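Local coordinates for protein arginyl-tRNA synthetase, putative (Plasmodium falciparum, PDB 5JLD) that probably attaches arginine to its cognate tRNA at the expense of ATP, as a monomeric class I aminoacyl-tRNA synthetase, at residues A[75-79]-A[80-84]. Residues are numbered along the deposited sequence; the frame is centred on the assembly and turned at random.
Sequences SNINE and TIFEE
Phe82 packs its ring back on two residues that precede it, Ile77 at the ring edge and Glu79 obliquely. Ile77 approaches with its CG2 branch, which lies in the plane of the ring at its rim, 3.9 Å from Phe82 CE2. With CG1 set beside the backbone N (chi1 -71°), CG2 is the branch left on the carbonyl side, reaching forward along the chain, and the two side chains cross roughly at right angles. Glu79 instead runs alongside Phe82 and in the same direction. Its aliphatic part does the touching: CB comes to 3.6 Å from Phe82 CD2, and CG to 3.8 Å from Phe82 CE2. A bend at chi2 (-67°) then carries the carboxylate off the ring, its plane inclined 71° to that of the phenyl group. The type I beta turn from Glu79 to Phe82 brings these two side chains together, and the extended residues before it set Ile77 beside the ring. Phe82 N donates to Glu79 O at 3.3 Å, closing the turn, and Thr80 and Ile81 fill its two corners. Beyond this local cluster, Ile77 rests on Phe18 of helix 10-25, while buried Phe82 packs on Val95 of the neighbouring strand. The example illustrates a beta-turn connection from helix 66-75 into edge strand 82-86 of the antiparallel sheet in the N-terminal domain of arginyl-tRNA synthetase, where a classic bulge follows at Glu83 and Glu84 opposite Lys96.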
loop_
_atom_site.group_PDB
_atom_site.type_symbol
_atom_site.label_atom_id
_atom_site.label_comp_id
_atom_site.label_asym_id
_atom_site.label_seq_id
_atom_site.Cartn_x
_atom_site.Cartn_y
_atom_site.Cartn_z
ATOM N N SER A 75 -8.266 30.735 22.981
ATOM C CA SER A 75 -9.244 31.143 23.986
ATOM C C SER A 75 -10.598 30.494 23.708
ATOM O O SER A 75 -11.399 30.310 24.629
ATOM C CB SER A 75 -9.409 32.667 24.029
ATOM O OG SER A 75 -10.249 33.118 22.966
ATOM N N ASN A 76 -10.869 30.142 22.455
ATOM C CA ASN A 76 -12.137 29.448 22.219
ATOM C C ASN A 76 -12.036 27.914 22.147
ATOM O O ASN A 76 -12.966 27.231 21.693
ATOM C CB ASN A 76 -12.808 30.008 20.967
ATOM C CG ASN A 76 -13.653 31.247 21.273
ATOM O OD1 ASN A 76 -14.374 31.293 22.276
ATOM N ND2 ASN A 76 -13.540 32.266 20.434
ATOM N N ILE A 77 -10.921 27.375 22.640
ATOM C CA ILE A 77 -10.763 25.928 22.791
ATOM C C ILE A 77 -10.800 25.524 24.270
ATOM O O ILE A 77 -10.090 26.093 25.099
ATOM C CB ILE A 77 -9.442 25.443 22.168
ATOM C CG1 ILE A 77 -9.516 25.525 20.644
ATOM C CG2 ILE A 77 -9.109 24.019 22.629
ATOM C CD1 ILE A 77 -8.192 25.278 19.945
ATOM N N ASN A 78 -11.633 24.548 24.601
ATOM C CA ASN A 78 -11.724 24.044 25.974
ATOM C C ASN A 78 -11.692 22.510 25.991
ATOM O O ASN A 78 -12.724 21.861 25.821
ATOM C CB ASN A 78 -13.000 24.566 26.643
ATOM C CG ASN A 78 -13.035 24.304 28.140
ATOM O OD1 ASN A 78 -11.994 24.259 28.802
ATOM N ND2 ASN A 78 -14.240 24.134 28.684
ATOM N N GLU A 79 -10.503 21.936 26.164
ATOM C CA GLU A 79 -10.336 20.485 26.059
ATOM C C GLU A 79 -9.425 19.935 27.148
ATOM O O GLU A 79 -8.248 20.303 27.233
ATOM C CB GLU A 79 -9.764 20.088 24.683
ATOM C CG GLU A 79 -10.568 20.565 23.483
ATOM C CD GLU A 79 -11.913 19.889 23.387
ATOM O OE1 GLU A 79 -12.060 18.795 23.963
ATOM O OE2 GLU A 79 -12.833 20.459 22.762
ATOM N N THR A 80 -9.954 19.027 27.959
ATOM C CA THR A 80 -9.145 18.441 29.016
ATOM C C THR A 80 -8.122 17.459 28.453
ATOM O O THR A 80 -7.166 17.114 29.136
ATOM C CB THR A 80 -10.001 17.712 30.073
ATOM O OG1 THR A 80 -10.727 16.643 29.458
ATOM C CG2 THR A 80 -10.982 18.679 30.733
ATOM N N ILE A 81 -8.308 17.013 27.211
ATOM C CA ILE A 81 -7.355 16.062 26.627
ATOM C C ILE A 81 -6.068 16.744 26.180
ATOM O O ILE A 81 -5.069 16.087 25.882
ATOM C CB ILE A 81 -7.964 15.306 25.441
ATOM C CG1 ILE A 81 -8.207 16.250 24.266
ATOM C CG2 ILE A 81 -9.263 14.622 25.870
ATOM C CD1 ILE A 81 -8.541 15.525 22.993
ATOM N N PHE A 82 -6.097 18.068 26.126
ATOM C CA PHE A 82 -4.901 18.850 25.861
ATOM C C PHE A 82 -4.192 19.159 27.172
ATOM O O PHE A 82 -4.736 19.861 28.023
ATOM C CB PHE A 82 -5.249 20.153 25.140
ATOM C CG PHE A 82 -5.769 19.955 23.759
ATOM C CD1 PHE A 82 -5.438 18.818 23.041
ATOM C CD2 PHE A 82 -6.596 20.901 23.176
ATOM C CE1 PHE A 82 -5.923 18.622 21.750
ATOM C CE2 PHE A 82 -7.088 20.719 21.891
ATOM C CZ PHE A 82 -6.746 19.571 21.175
ATOM N N GLU A 83 -2.990 18.625 27.343
ATOM C CA GLU A 83 -2.190 18.955 28.520
ATOM C C GLU A 83 -1.654 20.370 28.389
ATOM O O GLU A 83 -1.461 21.081 29.376
ATOM C CB GLU A 83 -1.039 17.968 28.689
ATOM C CG GLU A 83 0.082 18.443 29.614
ATOM C CD GLU A 83 1.330 17.605 29.454
ATOM O OE1 GLU A 83 1.293 16.415 29.843
ATOM O OE2 GLU A 83 2.339 18.124 28.924
ATOM N N GLU A 84 -1.425 20.772 27.148
ATOM C CA GLU A 84 -0.889 22.086 26.857
ATOM C C GLU A 84 -1.331 22.537 25.468
ATOM O O GLU A 84 -1.457 21.728 24.548
ATOM C CB GLU A 84 0.636 22.064 26.967
ATOM C CG GLU A 84 1.356 23.125 26.168
ATOM C CD GLU A 84 2.862 22.983 26.265
ATOM O OE1 GLU A 84 3.329 22.368 27.247
ATOM O OE2 GLU A 84 3.577 23.454 25.350
#